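Local atomic coordinates of enoyl-CoA hydratase/isomerase family protein (Ruegeria pomeroyi, PDB entry 3L3S), a protein that belongs to the crotonase superfamily and probably acts as a hydro-lyase on acyl-CoA substrates, as in enoyl-CoA hydratases. Residues L213-E218 and M239-M244; H50-V55 and A204-N209. All coordinates share one frame; numbering follows the deposited sequence.

Interaction 1. Residues L213-E218 and M239-M244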
loop_
_atom_site.group_PDB
_atom_site.type_symbol
_atom_site.label_atom_id
_atom_site.label_comp_id
_atom_site.label_asym_id
_atom_site.label_seq_id
_atom_site.Cartn_x
_atom_site.Cartn_y
_atom_site.Cartn_z
ATOM N N LEU B 213 -21.158 -1.663 12.986
ATOM C CA LEU B 213 -20.618 -2.206 11.734
ATOM C C LEU B 213 -20.576 -1.123 10.664
ATOM O O LEU B 213 -19.550 -0.946 10.008
ATOM C CB LEU B 213 -21.504 -3.358 11.232
ATOM C CG LEU B 213 -21.073 -4.533 10.340
ATOM C CD1 LEU B 213 -22.319 -5.078 9.674
ATOM C CD2 LEU B 213 -20.060 -4.170 9.283
ATOM N N ARG B 214 -21.704 -0.439 10.474
ATOM C CA ARG B 214 -21.828 0.619 9.467
ATOM C C ARG B 214 -21.018 1.845 9.811
ATOM O O ARG B 214 -20.317 2.383 8.954
ATOM C CB ARG B 214 -23.286 0.982 9.243
ATOM C CG ARG B 214 -24.020 -0.136 8.563
ATOM C CD ARG B 214 -25.501 -0.022 8.709
ATOM N NE ARG B 214 -26.100 -1.335 8.515
ATOM C CZ ARG B 214 -27.403 -1.577 8.520
ATOM N NH1 ARG B 214 -28.271 -0.585 8.704
ATOM N NH2 ARG B 214 -27.832 -2.821 8.354
ATOM N N ARG B 215 -21.052 2.216 11.092
ATOM C CA ARG B 215 -20.302 3.358 11.606
ATOM C C ARG B 215 -18.802 3.017 11.517
ATOM O O ARG B 215 -17.995 3.849 11.122
ATOM C CB ARG B 215 -20.713 3.630 13.055
ATOM C CG ARG B 215 -20.295 4.972 13.619
ATOM C CD ARG B 215 -21.238 6.102 13.239
ATOM N NE ARG B 215 -20.690 7.390 13.661
ATOM C CZ ARG B 215 -20.107 8.267 12.844
ATOM N NH1 ARG B 215 -19.994 8.009 11.545
ATOM N NH2 ARG B 215 -19.610 9.395 13.329
ATOM N N GLY B 216 -18.476 1.752 11.780
ATOM C CA GLY B 216 -17.103 1.275 11.732
ATOM C C GLY B 216 -16.497 1.222 10.340
ATOM O O GLY B 216 -15.327 1.571 10.157
ATOM N N LEU B 217 -17.305 0.811 9.362
ATOM C CA LEU B 217 -16.877 0.730 7.967
ATOM C C LEU B 217 -16.716 2.128 7.389
ATOM O O LEU B 217 -15.741 2.402 6.691
ATOM C CB LEU B 217 -17.898 -0.031 7.114
ATOM C CG LEU B 217 -17.420 -1.117 6.135
ATOM C CD1 LEU B 217 -18.583 -1.483 5.257
ATOM C CD2 LEU B 217 -16.226 -0.722 5.254
ATOM N N GLU B 218 -17.669 3.003 7.706
ATOM C CA GLU B 218 -17.670 4.384 7.232
ATOM C C GLU B 218 -16.445 5.136 7.737
ATOM O O GLU B 218 -15.744 5.780 6.954
ATOM C CB GLU B 218 -18.954 5.091 7.658
ATOM C CG GLU B 218 -19.198 6.431 6.993
ATOM C CD GLU B 218 -20.650 6.849 7.065
ATOM O OE1 GLU B 218 -21.212 6.884 8.184
ATOM O OE2 GLU B 218 -21.234 7.122 5.994
HETATM N N MSE B 239 -15.073 4.887 18.457
HETATM C CA MSE B 239 -14.739 3.691 19.246
HETATM C C MSE B 239 -15.502 3.690 20.576
HETATM O O MSE B 239 -15.938 2.639 21.043
HETATM C CB MSE B 239 -13.231 3.604 19.491
HETATM C CG MSE B 239 -12.751 2.331 20.174
HETATM SE SE MSE B 239 -13.132 0.670 19.197
HETATM C CE MSE B 239 -11.945 -0.497 20.224
ATOM N N VAL B 240 -15.676 4.883 21.153
ATOM C CA VAL B 240 -16.416 5.086 22.411
ATOM C C VAL B 240 -17.880 4.696 22.181
ATOM O O VAL B 240 -18.428 3.901 22.924
ATOM C CB VAL B 240 -16.301 6.567 22.887
ATOM C CG1 VAL B 240 -17.256 6.884 24.044
ATOM C CG2 VAL B 240 -14.872 6.867 23.285
ATOM N N GLU B 241 -18.440 5.173 21.069
ATOM C CA GLU B 241 -19.816 4.901 20.661
ATOM C C GLU B 241 -20.108 3.394 20.508
ATOM O O GLU B 241 -21.204 2.957 20.844
ATOM C CB GLU B 241 -20.106 5.656 19.360
ATOM C CG GLU B 241 -21.525 5.546 18.820
ATOM C CD GLU B 241 -21.543 5.380 17.307
ATOM O OE1 GLU B 241 -21.726 6.405 16.604
ATOM O OE2 GLU B 241 -21.356 4.229 16.827
ATOM N N HIS B 242 -19.114 2.612 20.068
ATOM C CA HIS B 242 -19.249 1.152 19.887
ATOM C C HIS B 242 -19.404 0.464 21.235
ATOM O O HIS B 242 -20.123 -0.531 21.364
ATOM C CB HIS B 242 -18.011 0.537 19.212
ATOM C CG HIS B 242 -17.760 1.009 17.816
ATOM N ND1 HIS B 242 -18.739 1.561 17.016
ATOM C CD2 HIS B 242 -16.626 1.018 17.078
ATOM C CE1 HIS B 242 -18.216 1.890 15.848
ATOM N NE2 HIS B 242 -16.935 1.571 15.861
ATOM N N PHE B 243 -18.670 0.978 22.222
ATOM C CA PHE B 243 -18.700 0.445 23.575
ATOM C C PHE B 243 -19.906 0.940 24.377
ATOM O O PHE B 243 -20.200 0.414 25.447
ATOM C CB PHE B 243 -17.370 0.716 24.290
ATOM C CG PHE B 243 -16.320 -0.332 24.026
ATOM C CD1 PHE B 243 -15.983 -1.271 25.019
ATOM C CD2 PHE B 243 -15.692 -0.424 22.761
ATOM C CE1 PHE B 243 -15.031 -2.310 24.758
ATOM C CE2 PHE B 243 -14.747 -1.445 22.479
ATOM C CZ PHE B 243 -14.415 -2.391 23.480
HETATM N N MSE B 244 -20.622 1.924 23.838
HETATM C CA MSE B 244 -21.814 2.460 24.491
HETATM C C MSE B 244 -23.096 1.932 23.851
HETATM O O MSE B 244 -24.196 2.145 24.373
HETATM C CB MSE B 244 -21.781 3.997 24.491
HETATM C CG MSE B 244 -20.610 4.579 25.278
HETATM SE SE MSE B 244 -20.626 4.020 27.139
HETATM C CE MSE B 244 -19.179 2.781 27.254
#
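R215 and E241 form a salt bridge, joined by a weak hydrogen bond from R215 NE to E241 OE1 at 3.3 Å. The carboxylate oxygen lies at the edge of the guanidinium, in its plane, but the N-H points well off it, at 132°, and the two planes are 38° apart, so the pairing probably rests more on charge attraction than on a well-aimed hydrogen bond. Both chains start with CG anti to the backbone N and bend at chi2, which lets them reach between the helices and cross at about a right angle. The arginine's methylenes also rest on the carboxylate, R215 CG lying 3.5 Å from E241 OE2. R215 NH1 has a long ion pair, 3.7 Å, with E218 OE1, making a three-residue charge network. With an alanine in place of E241, R215 would probably lose its mate on the facing helix and be left to lean on E218.

Beside the charges lies the H242 ring, whose CE1 is 4.1 Å from R215 CB, met at the ring edge. The imidazole also lies against the G216 backbone, H242 NE2 standing 4.1 Å from G216 CA; a glycine leaves this side of the helix slim. That NE2 is hydrogen-bonded to T149 OG1 of the second subunit. The segments run antiparallel (169°) with axes 10.4 Å apart, and long side chains suit this spacing: opposite charges bridge the partly exposed side, while the buried imidazole turns its polar edge to the trimer interface.

Interaction 2. Residues H50-V55 and A204-N209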
loop_
_atom_site.group_PDB
_atom_site.type_symbol
_atom_site.label_atom_id
_atom_site.label_comp_id
_atom_site.label_asym_id
_atom_site.label_seq_id
_atom_site.Cartn_x
_atom_site.Cartn_y
_atom_site.Cartn_z
ATOM N N HIS B 50 -33.832 -3.386 6.163
ATOM C CA HIS B 50 -33.876 -4.834 5.952
ATOM C C HIS B 50 -32.634 -5.341 5.237
ATOM O O HIS B 50 -32.212 -6.480 5.452
ATOM C CB HIS B 50 -35.132 -5.236 5.174
ATOM C CG HIS B 50 -36.328 -5.476 6.040
ATOM N ND1 HIS B 50 -37.274 -4.504 6.290
ATOM C CD2 HIS B 50 -36.727 -6.575 6.725
ATOM C CE1 HIS B 50 -38.201 -4.994 7.095
ATOM N NE2 HIS B 50 -37.893 -6.248 7.373
ATOM N N VAL B 51 -32.060 -4.479 4.397
ATOM C CA VAL B 51 -30.835 -4.785 3.656
ATOM C C VAL B 51 -29.635 -4.479 4.555
ATOM O O VAL B 51 -29.386 -3.324 4.898
ATOM C CB VAL B 51 -30.738 -3.945 2.357
ATOM C CG1 VAL B 51 -29.393 -4.188 1.642
ATOM C CG2 VAL B 51 -31.904 -4.278 1.436
ATOM N N HIS B 52 -28.910 -5.522 4.941
ATOM C CA HIS B 52 -27.747 -5.374 5.806
ATOM C C HIS B 52 -26.434 -5.459 5.031
ATOM O O HIS B 52 -25.488 -4.737 5.333
ATOM C CB HIS B 52 -27.762 -6.430 6.918
ATOM C CG HIS B 52 -28.894 -6.296 7.901
ATOM N ND1 HIS B 52 -28.994 -7.098 9.017
ATOM C CD2 HIS B 52 -29.981 -5.487 7.926
ATOM C CE1 HIS B 52 -30.096 -6.796 9.681
ATOM N NE2 HIS B 52 -30.712 -5.821 9.041
ATOM N N VAL B 53 -26.365 -6.375 4.063
ATOM C CA VAL B 53 -25.168 -6.577 3.234
ATOM C C VAL B 53 -25.504 -6.738 1.748
ATOM O O VAL B 53 -26.568 -7.256 1.394
ATOM C CB VAL B 53 -24.312 -7.801 3.704
ATOM C CG1 VAL B 53 -23.588 -7.495 4.979
ATOM C CG2 VAL B 53 -25.172 -8.988 3.958
ATOM N N LEU B 54 -24.600 -6.269 0.889
ATOM C CA LEU B 54 -24.765 -6.346 -0.564
ATOM C C LEU B 54 -23.807 -7.335 -1.209
ATOM O O LEU B 54 -22.626 -7.384 -0.852
ATOM C CB LEU B 54 -24.513 -4.981 -1.222
ATOM C CG LEU B 54 -25.429 -3.756 -1.176
ATOM C CD1 LEU B 54 -26.684 -4.051 -1.940
ATOM C CD2 LEU B 54 -25.722 -3.305 0.244
ATOM N N VAL B 55 -24.335 -8.141 -2.132
ATOM C CA VAL B 55 -23.541 -9.101 -2.904
ATOM C C VAL B 55 -23.793 -8.777 -4.378
ATOM O O VAL B 55 -24.935 -8.641 -4.793
ATOM C CB VAL B 55 -23.899 -10.596 -2.623
ATOM C CG1 VAL B 55 -23.123 -11.520 -3.575
ATOM C CG2 VAL B 55 -23.566 -10.980 -1.172
ATOM N N ALA B 204 -23.303 -14.006 7.984
ATOM C CA ALA B 204 -22.720 -13.785 9.313
ATOM C C ALA B 204 -22.534 -12.280 9.543
ATOM O O ALA B 204 -22.771 -11.797 10.648
ATOM C CB ALA B 204 -21.385 -14.514 9.452
ATOM N N LEU B 205 -22.170 -11.557 8.477
ATOM C CA LEU B 205 -22.000 -10.106 8.514
ATOM C C LEU B 205 -23.339 -9.422 8.772
ATOM O O LEU B 205 -23.409 -8.455 9.539
ATOM C CB LEU B 205 -21.410 -9.581 7.206
ATOM C CG LEU B 205 -19.940 -9.176 7.169
ATOM C CD1 LEU B 205 -19.590 -8.752 5.760
ATOM C CD2 LEU B 205 -19.676 -8.044 8.156
ATOM N N ALA B 206 -24.397 -9.987 8.186
ATOM C CA ALA B 206 -25.768 -9.501 8.338
ATOM C C ALA B 206 -26.352 -9.792 9.727
ATOM O O ALA B 206 -27.233 -9.078 10.193
ATOM C CB ALA B 206 -26.658 -10.127 7.266
ATOM N N ALA B 207 -25.824 -10.830 10.376
ATOM C CA ALA B 207 -26.259 -11.286 11.699
ATOM C C ALA B 207 -25.672 -10.548 12.918
ATOM O O ALA B 207 -26.179 -10.708 14.035
ATOM C CB ALA B 207 -26.008 -12.792 11.826
ATOM N N ARG B 208 -24.626 -9.741 12.711
ATOM C CA ARG B 208 -24.003 -8.993 13.818
ATOM C C ARG B 208 -24.729 -7.689 14.110
ATOM O O ARG B 208 -25.614 -7.281 13.355
ATOM C CB ARG B 208 -22.515 -8.672 13.557
ATOM C CG ARG B 208 -21.921 -9.313 12.343
ATOM C CD ARG B 208 -20.630 -10.045 12.593
ATOM N NE ARG B 208 -20.718 -11.022 13.668
ATOM C CZ ARG B 208 -19.977 -12.124 13.751
ATOM N NH1 ARG B 208 -19.074 -12.414 12.817
ATOM N NH2 ARG B 208 -20.148 -12.947 14.776
ATOM N N ASN B 209 -24.335 -7.050 15.215
ATOM C CA ASN B 209 -24.880 -5.761 15.655
ATOM C C ASN B 209 -24.529 -4.730 14.575
ATOM O O ASN B 209 -23.367 -4.372 14.375
ATOM C CB ASN B 209 -24.280 -5.412 17.019
ATOM C CG ASN B 209 -24.886 -4.175 17.640
ATOM O OD1 ASN B 209 -25.976 -3.748 17.287
ATOM N ND2 ASN B 209 -24.155 -3.578 18.558
#
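One hydrogen bond supplies the polar part of this contact: H52 ND1 donates to the backbone oxygen of A206, 2.9 Å away. It is nearly straight at 167°, with the oxygen only 4° out of the imidazole plane, and the donor arrives in the carbonyl plane on a lone pair. Because CG lies beside the backbone N (chi1 -66°), the ring is directed across to the last turn of helix 194-207, where carbonyls run out of amide partners from the helix itself. Histidine suits this place, as its ring nitrogen can serve such an oxygen while its CB packs on the methyl of A206; R214 and Q210 of the next helix pack against it.

The apolar contacts lie alongside. H52 CB and A206 CB are 3.9 Å apart, and the same methyl meets V53 CG2 at 3.8 Å. The other branch of V53, CG1, reaches L205 CB at 3.7 Å. A206 suits the closest backbone approach, CA to CA 5.2 Å from H52, since a methyl fills little room, while the two branches of V53 spread over neighbouring helix residues. Beyond them, V53 also touches P106 and A202.

The contact thus ties the start of strand 53-58, a member of the crotonase-type mixed sheet, to the end of the helix: valine and alanine make the buried seam, and a directional bond fixes the imidazole against the helix terminus.

Interaction 2 is the more buried and belongs to the body of the fold, where a sheet strand meets helix 194-207; interaction 1 lies farther out, its centre about 23 Å from the centre of the chain, against about 16 Å, and pairs two C-terminal helices. Their chemistry differs: close-packed apolar side chains and one well-aimed hydrogen bond in interaction 2, a weak salt bridge on the partly exposed side of interaction 1, beside a buried imidazole at the subunit interface. No helix or strand is common to both, yet helix 210-223 directly follows helix 194-207, and the contacts touch where L213 CD1 lies 3.6 Å from L205 O. Both border the second subunit, L213 and L205 packing on its L169.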